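Local coordinates for protein insecticidal Delta-Endotoxin Cry8Ea1 (Bacillus Thuringiensis, PDB 3EB7) that kills the larvae of underground insect pests, probably by binding to midgut cells and opening pores in their membranes as other three-domain Cry toxins do, at residues A[83-88]-A[107-112]; A[184-189]-A[467-472]; A[337-342]-A[368-373]; A[487-492]-A[560-565]. One frame throughout, in Å; residues are numbered along the deposited sequence.

Contact 1 (A[83-88]-A[107-112])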
# COMPACT_ATOMS: atom_id res chain seq x y z
N GLN A 83 20.42 -2.88 19.72
CA GLN A 83 21.37 -1.77 20.00
C GLN A 83 22.81 -2.26 19.91
O GLN A 83 23.65 -1.61 19.29
CB GLN A 83 21.14 -1.14 21.38
CG GLN A 83 19.67 -1.00 21.72
CD GLN A 83 19.28 0.43 22.00
OE1 GLN A 83 19.28 1.29 21.10
NE2 GLN A 83 18.90 0.70 23.26
N LEU A 84 23.07 -3.41 20.50
CA LEU A 84 24.37 -4.05 20.50
C LEU A 84 24.82 -4.48 19.09
O LEU A 84 25.99 -4.37 18.76
CB LEU A 84 24.37 -5.25 21.45
CG LEU A 84 23.92 -4.99 22.89
CD1 LEU A 84 23.73 -6.31 23.61
CD2 LEU A 84 24.91 -4.11 23.65
N TYR A 85 23.88 -4.97 18.29
CA TYR A 85 24.16 -5.28 16.89
C TYR A 85 24.45 -4.00 16.10
O TYR A 85 25.39 -3.96 15.33
CB TYR A 85 22.99 -6.04 16.27
CG TYR A 85 23.14 -6.34 14.81
CD1 TYR A 85 24.25 -7.06 14.32
CD2 TYR A 85 22.15 -5.94 13.89
CE1 TYR A 85 24.37 -7.34 12.96
CE2 TYR A 85 22.27 -6.22 12.52
CZ TYR A 85 23.37 -6.93 12.07
OH TYR A 85 23.48 -7.21 10.73
N LEU A 86 23.65 -2.95 16.31
CA LEU A 86 23.99 -1.66 15.69
C LEU A 86 25.38 -1.14 16.10
O LEU A 86 26.14 -0.68 15.25
CB LEU A 86 22.93 -0.60 15.98
CG LEU A 86 23.18 0.80 15.40
CD1 LEU A 86 23.18 0.75 13.88
CD2 LEU A 86 22.16 1.79 15.96
N THR A 87 25.71 -1.22 17.38
CA THR A 87 27.01 -0.74 17.85
C THR A 87 28.15 -1.60 17.27
O THR A 87 29.19 -1.06 16.90
CB THR A 87 27.08 -0.65 19.39
OG1 THR A 87 26.15 0.35 19.83
CG2 THR A 87 28.49 -0.26 19.89
N ALA A 88 27.93 -2.91 17.16
CA ALA A 88 28.88 -3.83 16.52
C ALA A 88 29.06 -3.58 15.00
O ALA A 88 30.17 -3.73 14.47
CB ALA A 88 28.51 -5.29 16.81
N ASN A 107 28.72 -12.49 15.91
CA ASN A 107 28.11 -12.98 17.14
C ASN A 107 26.79 -12.26 17.49
O ASN A 107 25.84 -12.89 17.92
CB ASN A 107 29.18 -12.92 18.26
CG ASN A 107 28.58 -12.93 19.68
OD1 ASN A 107 27.97 -13.91 20.12
ND2 ASN A 107 28.81 -11.82 20.42
N ARG A 108 26.70 -10.96 17.25
CA ARG A 108 25.49 -10.21 17.58
C ARG A 108 24.34 -10.60 16.63
O ARG A 108 23.19 -10.64 17.03
CB ARG A 108 25.72 -8.69 17.50
CG ARG A 108 26.65 -8.10 18.54
CD ARG A 108 26.10 -8.26 19.93
NE ARG A 108 27.10 -7.91 20.94
CZ ARG A 108 27.09 -8.36 22.21
NH1 ARG A 108 26.12 -9.18 22.63
NH2 ARG A 108 28.05 -7.98 23.05
N PHE A 109 24.71 -10.83 15.37
CA PHE A 109 23.82 -11.18 14.29
C PHE A 109 23.23 -12.56 14.54
O PHE A 109 22.04 -12.78 14.33
CB PHE A 109 24.61 -11.17 12.94
CG PHE A 109 23.94 -11.97 11.85
CD1 PHE A 109 23.08 -11.36 10.94
CD2 PHE A 109 24.16 -13.36 11.76
CE1 PHE A 109 22.42 -12.12 9.96
CE2 PHE A 109 23.53 -14.12 10.80
CZ PHE A 109 22.64 -13.51 9.90
N GLU A 110 24.08 -13.49 15.00
CA GLU A 110 23.65 -14.85 15.28
C GLU A 110 22.76 -14.89 16.49
O GLU A 110 21.84 -15.69 16.57
CB GLU A 110 24.85 -15.77 15.50
CG GLU A 110 25.72 -16.05 14.26
CD GLU A 110 27.04 -16.78 14.61
OE1 GLU A 110 27.15 -17.32 15.74
OE2 GLU A 110 27.96 -16.82 13.77
N ILE A 111 23.03 -14.01 17.45
CA ILE A 111 22.14 -13.88 18.61
C ILE A 111 20.77 -13.36 18.18
O ILE A 111 19.75 -13.84 18.67
CB ILE A 111 22.76 -12.98 19.74
CG1 ILE A 111 23.84 -13.76 20.52
CG2 ILE A 111 21.66 -12.38 20.66
CD1 ILE A 111 24.89 -12.89 21.19
N LEU A 112 20.73 -12.39 17.27
CA LEU A 112 19.43 -11.90 16.79
C LEU A 112 18.65 -12.97 16.06
O LEU A 112 17.50 -13.23 16.38
CB LEU A 112 19.56 -10.63 15.95
CG LEU A 112 19.78 -9.40 16.82
CD1 LEU A 112 20.21 -8.26 15.96
CD2 LEU A 112 18.52 -9.05 17.68
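Tyr-85 and Arg-108 mark the closest backbone approach between helices 65-93 and 99-119, their CA atoms 5.2 Å apart. The two short segments run nearly antiparallel, with 153° between their directions and 9.1 Å between their axes. Tyr-85 CG stands anti to the backbone N (chi1 177°), beside the carbonyl carbon, and the ring lies alongside helix 99-119, where three residues of 107-112 touch it. Arg-108 CB meets the ring at its edge, 3.9 Å from Tyr-85 CD1. Phe-109 lies beside it and points the same way, its CB 3.8 Å from Tyr-85 CE1, while Leu-112 crosses at a slant and brings CD1 to 3.6 Å from Tyr-85 CB. The phenol OH goes on to a hydrogen bond with Asp-149 of helix 133-153, which satisfies a polar atom at the end of a buried ring.

Nearer the surface, Arg-108 is used for its hydrocarbon part. Its CG touches Ala-88 CB at 3.8 Å, and the bend at chi2 (-64°) turns CD toward Leu-84. Leu-84 CD1 sits over one face of the guanidinium, toward its rim, 3.9 Å from Arg-108 NH1. No hydrogen bond joins the segments. Such side-by-side packing of two antiparallel helices linked by a short loop is that of a helical hairpin, here within the alpha-helical bundle that forms the N-terminal domain of three-domain Cry toxins.

Contact 2 (A[184-189]-A[467-472])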
# COMPACT_ATOMS: atom_id res chain seq x y z
N GLN A 184 -3.14 -14.37 4.92
CA GLN A 184 -4.17 -15.24 5.51
C GLN A 184 -4.94 -14.63 6.68
O GLN A 184 -6.17 -14.57 6.66
CB GLN A 184 -3.58 -16.62 5.92
CG GLN A 184 -4.60 -17.46 6.70
CD GLN A 184 -4.01 -18.70 7.38
OE1 GLN A 184 -2.94 -19.20 7.02
NE2 GLN A 184 -4.72 -19.19 8.40
N TRP A 185 -4.21 -14.18 7.72
CA TRP A 185 -4.80 -13.56 8.90
C TRP A 185 -5.34 -12.18 8.64
O TRP A 185 -6.31 -11.80 9.28
CB TRP A 185 -3.84 -13.61 10.08
CG TRP A 185 -3.67 -15.07 10.48
CD1 TRP A 185 -2.60 -15.86 10.19
CD2 TRP A 185 -4.62 -15.90 11.16
NE1 TRP A 185 -2.80 -17.13 10.69
CE2 TRP A 185 -4.03 -17.20 11.28
CE3 TRP A 185 -5.90 -15.69 11.69
CZ2 TRP A 185 -4.68 -18.29 11.92
CZ3 TRP A 185 -6.57 -16.81 12.34
CH2 TRP A 185 -5.94 -18.07 12.44
N TYR A 186 -4.79 -11.47 7.66
CA TYR A 186 -5.45 -10.25 7.17
C TYR A 186 -6.85 -10.58 6.63
O TYR A 186 -7.80 -9.90 6.99
CB TYR A 186 -4.62 -9.52 6.10
CG TYR A 186 -5.40 -8.39 5.44
CD1 TYR A 186 -5.33 -7.07 5.95
CD2 TYR A 186 -6.20 -8.64 4.32
CE1 TYR A 186 -6.09 -6.01 5.34
CE2 TYR A 186 -6.94 -7.63 3.71
CZ TYR A 186 -6.89 -6.31 4.22
OH TYR A 186 -7.62 -5.32 3.56
N ARG A 187 -6.97 -11.61 5.78
CA ARG A 187 -8.27 -12.02 5.22
C ARG A 187 -9.25 -12.48 6.29
O ARG A 187 -10.37 -12.04 6.32
CB ARG A 187 -8.09 -13.08 4.10
CG ARG A 187 -7.38 -12.49 2.83
CD ARG A 187 -7.00 -13.57 1.81
NE ARG A 187 -6.52 -13.02 0.54
CZ ARG A 187 -5.93 -13.74 -0.41
NH1 ARG A 187 -5.71 -15.03 -0.24
NH2 ARG A 187 -5.49 -13.15 -1.51
N THR A 188 -8.84 -13.41 7.15
CA THR A 188 -9.64 -13.86 8.29
C THR A 188 -10.07 -12.68 9.19
O THR A 188 -11.24 -12.53 9.49
CB THR A 188 -8.85 -14.90 9.12
OG1 THR A 188 -8.43 -15.97 8.26
CG2 THR A 188 -9.70 -15.48 10.26
N GLY A 189 -9.12 -11.83 9.58
CA GLY A 189 -9.47 -10.66 10.38
C GLY A 189 -10.57 -9.82 9.79
O GLY A 189 -11.53 -9.43 10.46
N VAL A 467 -6.12 -11.14 -5.27
CA VAL A 467 -4.78 -11.68 -5.46
C VAL A 467 -3.71 -10.61 -5.16
O VAL A 467 -2.60 -10.92 -4.74
CB VAL A 467 -4.61 -12.31 -6.89
CG1 VAL A 467 -3.12 -12.60 -7.23
CG2 VAL A 467 -5.46 -13.60 -7.00
N GLY A 468 -4.09 -9.34 -5.34
CA GLY A 468 -3.22 -8.22 -5.08
C GLY A 468 -2.90 -7.98 -3.62
O GLY A 468 -2.04 -7.17 -3.32
N HIS A 469 -3.54 -8.70 -2.70
CA HIS A 469 -3.09 -8.69 -1.30
C HIS A 469 -1.65 -9.09 -1.17
O HIS A 469 -0.98 -8.65 -0.25
CB HIS A 469 -3.91 -9.58 -0.38
CG HIS A 469 -5.29 -9.07 -0.11
ND1 HIS A 469 -6.28 -9.87 0.41
CD2 HIS A 469 -5.84 -7.84 -0.28
CE1 HIS A 469 -7.38 -9.16 0.56
NE2 HIS A 469 -7.14 -7.93 0.14
N TYR A 470 -1.18 -9.92 -2.09
CA TYR A 470 0.25 -10.26 -2.18
C TYR A 470 1.12 -9.25 -2.94
O TYR A 470 2.34 -9.27 -2.78
CB TYR A 470 0.41 -11.63 -2.85
CG TYR A 470 0.14 -12.81 -1.94
CD1 TYR A 470 -1.11 -13.45 -1.95
CD2 TYR A 470 1.12 -13.27 -1.04
CE1 TYR A 470 -1.38 -14.54 -1.11
CE2 TYR A 470 0.86 -14.34 -0.19
CZ TYR A 470 -0.38 -14.97 -0.23
OH TYR A 470 -0.62 -16.04 0.60
N LEU A 471 0.51 -8.38 -3.77
CA LEU A 471 1.28 -7.64 -4.81
C LEU A 471 1.37 -6.12 -4.53
O LEU A 471 2.15 -5.42 -5.15
CB LEU A 471 0.67 -7.90 -6.21
CG LEU A 471 0.25 -9.36 -6.49
CD1 LEU A 471 -0.53 -9.52 -7.80
CD2 LEU A 471 1.45 -10.33 -6.48
N GLY A 472 0.54 -5.64 -3.61
CA GLY A 472 0.48 -4.23 -3.28
C GLY A 472 -0.44 -3.48 -4.20
O GLY A 472 -0.38 -2.25 -4.27
O HOH W 1 -8.43 -5.38 0.78
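Tyr-186 and His-469 are the residues whose backbones come nearest, CA to CA 8.9 Å, where a turn of helix 161-191 faces the short 3-10 segment 467-469, so the gap is bridged mainly by side chains. This is an interdomain contact of the three-domain Cry fold, joining the helical N-terminal domain to a loop of the C-terminal domain. His-469 projects toward two consecutive helix residues and is held by both. Tyr-186 turns its edge to the imidazole face in a T-shaped stack, with planes at 73° and CE2 3.5 Å from His-469 CE1. Helix 198-220 packs against the same tyrosine through Met-211 and Leu-216.

Arg-187 approaches the imidazole at its edge. Its chain is extended from CG to NE, which takes NE out to the loop. There NE donates to His-469 ND1 over 3.2 Å in a fairly straight bond, 161° at the hydrogen. The donor lies near the imidazole plane, although the two flat groups are turned 46° against each other. The bond uses ND1 as an acceptor. Arg-187 NH2 also bonds to the carbonyl of Glu-466, giving the guanidinium a second hold on the loop, and Tyr-470 OH bonds to Asp-180, earlier on helix 161-191. A water completes the link, 2.9 Å from both Tyr-186 OH and His-469 NE2.

Contact 3 (A[337-342]-A[368-373])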
# COMPACT_ATOMS: atom_id res chain seq x y z
N THR A 337 -5.92 18.35 -12.23
CA THR A 337 -4.91 17.79 -13.13
C THR A 337 -3.50 18.08 -12.69
O THR A 337 -3.14 19.25 -12.49
CB THR A 337 -5.16 18.19 -14.62
OG1 THR A 337 -6.50 17.86 -14.93
CG2 THR A 337 -4.29 17.43 -15.61
N GLY A 338 -2.73 17.00 -12.50
CA GLY A 338 -1.35 17.03 -12.05
C GLY A 338 -1.14 17.29 -10.57
O GLY A 338 -0.01 17.23 -10.11
N PHE A 339 -2.21 17.58 -9.84
CA PHE A 339 -2.13 17.88 -8.40
C PHE A 339 -2.25 16.65 -7.50
O PHE A 339 -3.23 15.87 -7.58
CB PHE A 339 -3.24 18.86 -7.98
CG PHE A 339 -2.91 20.33 -8.19
CD1 PHE A 339 -3.57 21.07 -9.17
CD2 PHE A 339 -1.96 20.97 -7.39
CE1 PHE A 339 -3.28 22.41 -9.38
CE2 PHE A 339 -1.66 22.36 -7.58
CZ PHE A 339 -2.34 23.07 -8.58
N ASP A 340 -1.27 16.51 -6.62
CA ASP A 340 -1.32 15.67 -5.46
C ASP A 340 -2.02 16.43 -4.33
O ASP A 340 -1.43 17.39 -3.78
CB ASP A 340 0.11 15.32 -5.00
CG ASP A 340 0.75 14.20 -5.86
OD1 ASP A 340 0.11 13.64 -6.77
OD2 ASP A 340 1.93 13.90 -5.64
N VAL A 341 -3.26 16.05 -4.03
CA VAL A 341 -3.92 16.49 -2.82
C VAL A 341 -3.43 15.65 -1.63
O VAL A 341 -3.80 14.50 -1.48
CB VAL A 341 -5.42 16.41 -2.96
CG1 VAL A 341 -6.11 16.83 -1.69
CG2 VAL A 341 -5.88 17.30 -4.11
N TYR A 342 -2.57 16.23 -0.79
CA TYR A 342 -1.96 15.49 0.31
C TYR A 342 -2.72 15.55 1.64
O TYR A 342 -2.42 14.81 2.56
CB TYR A 342 -0.49 15.89 0.48
CG TYR A 342 -0.27 17.36 0.70
CD1 TYR A 342 -0.29 17.91 1.99
CD2 TYR A 342 -0.06 18.22 -0.39
CE1 TYR A 342 -0.13 19.31 2.20
CE2 TYR A 342 0.12 19.61 -0.19
CZ TYR A 342 0.09 20.13 1.09
OH TYR A 342 0.26 21.50 1.26
N ALA A 368 -3.01 20.96 -1.73
CA ALA A 368 -2.48 20.34 -2.92
C ALA A 368 -1.10 20.88 -3.30
O ALA A 368 -0.76 22.05 -3.03
CB ALA A 368 -3.47 20.53 -4.11
N ILE A 369 -0.32 20.00 -3.91
CA ILE A 369 0.94 20.35 -4.52
C ILE A 369 1.08 19.68 -5.89
O ILE A 369 0.55 18.60 -6.13
CB ILE A 369 2.14 19.95 -3.59
CG1 ILE A 369 3.45 20.57 -4.07
CG2 ILE A 369 2.28 18.41 -3.44
CD1 ILE A 369 4.56 20.44 -3.04
N TYR A 370 1.78 20.35 -6.78
CA TYR A 370 2.15 19.87 -8.10
C TYR A 370 3.53 19.21 -7.99
O TYR A 370 4.53 19.91 -7.83
CB TYR A 370 2.27 21.09 -8.95
CG TYR A 370 1.77 20.94 -10.30
CD1 TYR A 370 0.39 20.88 -10.55
CD2 TYR A 370 2.67 20.88 -11.35
CE1 TYR A 370 -0.08 20.75 -11.84
CE2 TYR A 370 2.21 20.74 -12.67
CZ TYR A 370 0.85 20.66 -12.91
OH TYR A 370 0.46 20.49 -14.21
N PRO A 371 3.61 17.85 -8.05
CA PRO A 371 4.94 17.30 -7.78
C PRO A 371 6.01 17.65 -8.82
O PRO A 371 7.17 17.54 -8.50
CB PRO A 371 4.72 15.78 -7.70
CG PRO A 371 3.47 15.54 -8.44
CD PRO A 371 2.62 16.78 -8.30
N ASP A 372 5.61 18.08 -10.02
CA ASP A 372 6.57 18.57 -11.03
C ASP A 372 7.44 19.73 -10.53
O ASP A 372 8.65 19.57 -10.30
CB ASP A 372 5.83 19.01 -12.32
CG ASP A 372 5.94 17.98 -13.41
OD1 ASP A 372 6.83 18.16 -14.29
OD2 ASP A 372 5.18 16.97 -13.39
N ASN A 373 6.80 20.88 -10.34
CA ASN A 373 7.47 22.11 -9.96
C ASN A 373 7.29 22.50 -8.49
O ASN A 373 7.70 23.59 -8.10
CB ASN A 373 6.97 23.23 -10.87
CG ASN A 373 5.47 23.42 -10.80
OD1 ASN A 373 4.85 23.88 -11.75
ND2 ASN A 373 4.88 23.09 -9.68
O HOH W 2 -0.86 23.24 -0.30
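Asp-340 and Ile-369 form an antiparallel hydrogen-bonded pair at the tight end of this contact. Asp-340 N donates to Ile-369 O and Ile-369 N to Asp-340 O, each over 2.8 Å, the second bond being the straighter at 168° against 142°. In the adjoining non-hydrogen-bonded pair, Val-341 and Ala-368 approach to 4.1 Å between CA atoms. Here Ala-368 CB touches both Val-341 CG2 and Phe-339 CD2, the latter 3.6 Å away. The Tyr-342 ring crosses Ile-369 at about a right angle and sets CD2 3.8 Å from Ile-369 CG2. A water bridges Tyr-342 OH, 2.6 Å away, and Ala-368 O, to which it donates. The Asp-340 carboxylate is buried but well matched, by salt bridges to Arg-415 and Arg-439 and a hydrogen bond to Tyr-412.

The pairing closes the open end of the beta hairpin 340-352/357-369, the two central strands of a four-stranded antiparallel sheet in the middle domain, whose three-sheet beta prism is a hallmark of Cry toxins. Beyond the paired residues no hydrogen bond joins the segments, and Phe-339, Tyr-370 and Pro-371 are partly exposed. Tyr-370 points its edge at the face of Phe-339, CD1 standing over the ring centre in a T-shaped stack with planes at 78°. Gly-338 O lies over one face of the Tyr-370 ring and also touches Pro-371 CD at 3.2 Å.

Contact 4 (A[487-492]-A[560-565])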
# COMPACT_ATOMS: atom_id res chain seq x y z
N ILE A 487 1.21 0.43 -21.84
CA ILE A 487 1.81 1.09 -20.71
C ILE A 487 2.72 2.20 -21.26
O ILE A 487 3.68 1.93 -22.00
CB ILE A 487 2.64 0.15 -19.81
CG1 ILE A 487 1.81 -1.03 -19.34
CG2 ILE A 487 3.29 0.94 -18.62
CD1 ILE A 487 2.61 -2.05 -18.63
N ARG A 488 2.38 3.44 -20.88
CA ARG A 488 3.08 4.62 -21.35
C ARG A 488 4.20 4.97 -20.40
O ARG A 488 4.00 4.99 -19.17
CB ARG A 488 2.08 5.75 -21.51
CG ARG A 488 2.54 7.08 -20.92
CD ARG A 488 2.46 8.21 -21.97
NE ARG A 488 3.00 7.72 -23.25
CZ ARG A 488 4.29 7.72 -23.55
NH1 ARG A 488 5.19 8.20 -22.65
NH2 ARG A 488 4.67 7.24 -24.74
N LEU A 489 5.39 5.21 -20.94
CA LEU A 489 6.60 5.33 -20.14
C LEU A 489 7.43 6.61 -20.39
O LEU A 489 7.44 7.16 -21.49
CB LEU A 489 7.51 4.13 -20.38
CG LEU A 489 7.02 2.68 -20.33
CD1 LEU A 489 8.13 1.81 -20.93
CD2 LEU A 489 6.68 2.28 -18.88
N ASN A 490 8.13 7.07 -19.35
CA ASN A 490 9.07 8.15 -19.50
C ASN A 490 10.47 7.64 -19.24
O ASN A 490 10.79 7.24 -18.10
CB ASN A 490 8.69 9.38 -18.64
CG ASN A 490 7.51 10.16 -19.25
OD1 ASN A 490 7.70 10.94 -20.20
ND2 ASN A 490 6.28 9.91 -18.74
N ILE A 491 11.29 7.59 -20.31
CA ILE A 491 12.61 6.94 -20.20
C ILE A 491 13.67 8.01 -19.84
O ILE A 491 13.86 9.01 -20.57
CB ILE A 491 13.04 6.12 -21.51
CG1 ILE A 491 11.89 5.28 -22.14
CG2 ILE A 491 14.31 5.29 -21.28
CD1 ILE A 491 11.20 4.26 -21.23
N ASN A 492 14.34 7.81 -18.70
CA ASN A 492 15.46 8.66 -18.32
C ASN A 492 16.72 8.40 -19.17
O ASN A 492 16.90 7.32 -19.76
CB ASN A 492 15.80 8.49 -16.84
CG ASN A 492 14.82 9.22 -15.92
OD1 ASN A 492 13.92 9.94 -16.34
ND2 ASN A 492 15.02 9.03 -14.63
N ASP A 560 8.08 6.26 -24.53
CA ASP A 560 7.93 4.97 -25.20
C ASP A 560 6.80 4.14 -24.56
O ASP A 560 6.20 4.56 -23.55
CB ASP A 560 9.28 4.20 -25.21
CG ASP A 560 9.56 3.49 -26.56
OD1 ASP A 560 8.63 3.09 -27.30
OD2 ASP A 560 10.72 3.29 -26.90
N THR A 561 6.47 3.02 -25.17
CA THR A 561 5.41 2.19 -24.65
C THR A 561 5.91 0.79 -24.45
O THR A 561 6.89 0.41 -25.05
CB THR A 561 4.21 2.12 -25.59
OG1 THR A 561 4.66 1.69 -26.85
CG2 THR A 561 3.55 3.47 -25.74
N LEU A 562 5.23 0.05 -23.57
CA LEU A 562 5.47 -1.36 -23.35
C LEU A 562 4.12 -2.06 -23.31
O LEU A 562 3.11 -1.48 -22.92
CB LEU A 562 6.21 -1.55 -22.05
CG LEU A 562 7.53 -2.33 -21.97
CD1 LEU A 562 8.45 -2.21 -23.21
CD2 LEU A 562 8.28 -1.90 -20.69
N LYS A 563 4.08 -3.32 -23.73
CA LYS A 563 2.82 -4.04 -23.75
C LYS A 563 3.14 -5.52 -23.67
O LYS A 563 4.06 -5.97 -24.34
CB LYS A 563 2.00 -3.69 -25.02
CG LYS A 563 0.67 -4.45 -25.15
CD LYS A 563 0.00 -4.13 -26.45
CE LYS A 563 -0.21 -5.39 -27.21
NZ LYS A 563 -0.22 -5.28 -28.71
N ILE A 564 2.41 -6.25 -22.83
CA ILE A 564 2.67 -7.65 -22.64
C ILE A 564 1.53 -8.41 -23.28
O ILE A 564 0.35 -8.07 -23.07
CB ILE A 564 2.81 -8.04 -21.12
CG1 ILE A 564 3.93 -7.25 -20.40
CG2 ILE A 564 3.04 -9.55 -20.94
CD1 ILE A 564 5.27 -7.20 -21.12
N SER A 565 1.87 -9.42 -24.08
CA SER A 565 0.88 -10.26 -24.74
C SER A 565 1.02 -11.71 -24.30
O SER A 565 2.15 -12.22 -24.23
CB SER A 565 1.06 -10.16 -26.25
OG SER A 565 0.74 -8.85 -26.70
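Backbone hydrogen bonds carry most of the contact between Ile-487 to Leu-489 and Asp-560 to Leu-562, strands running antiparallel with a marked twist, 139° between their directions. Ile-487 and Leu-562 exchange two bonds of 2.9 Å, N of each to O of the other. The second hydrogen-bonded pair is less even: Leu-489 N reaches Asp-560 O at 2.8 Å, whereas Asp-560 N to Leu-489 O is longer, 3.2 Å, with the donor tilted from the carbonyl plane. Between them Arg-488 and Thr-561 form the non-hydrogen-bonded pair, where Thr-561 CA makes a CA-H...O contact with Ile-487 O.

Apolar contacts lie on the face of Ile-487, Leu-489 and Leu-562. Leu-489 CD1 meets Leu-562 CD2 at 3.7 Å as the two side chains slant across one another, and Ile-583 and Leu-585 of strand 578-588 extend this core.

Among polar groups, Asp-560 OD1 accepts from Thr-561 N over 3.0 Å and OD2 from Asn-556 N. On the other face Arg-488 folds back, bent at chi2 and chi3, until Asp-560 O lies over one face of the guanidinium, 3.3 Å from NH2 but at a poor angle; NH1 bonds weakly to Leu-489 O.

Backbone amides thus bind the buried Asp-560 carboxylate, which would favour its charged form, while the guanidinium lies beside the Leu-489 and Asp-560 carbonyls without a good bond across this C-terminal beta sandwich pairing.

From the N terminus, contact 1 comes first and closes a short loop of 18 residues, pinning one helical hairpin within the N-terminal bundle. Contact 2 spans far more: 277 residues separate its segments, and it returns the C-terminal domain to a helix of the first domain. Contact 3 falls wholly within that interval, where it shuts a hairpin of the middle domain, with nearest atoms about 16 Å from contact 2. Contact 4 opens after contact 2 has closed and pairs two strands 67 residues apart in the C-terminal sandwich. None of the four cross; contacts 1, 3 and 4 are internal to three successive domains, while contact 2 joins the first to the last.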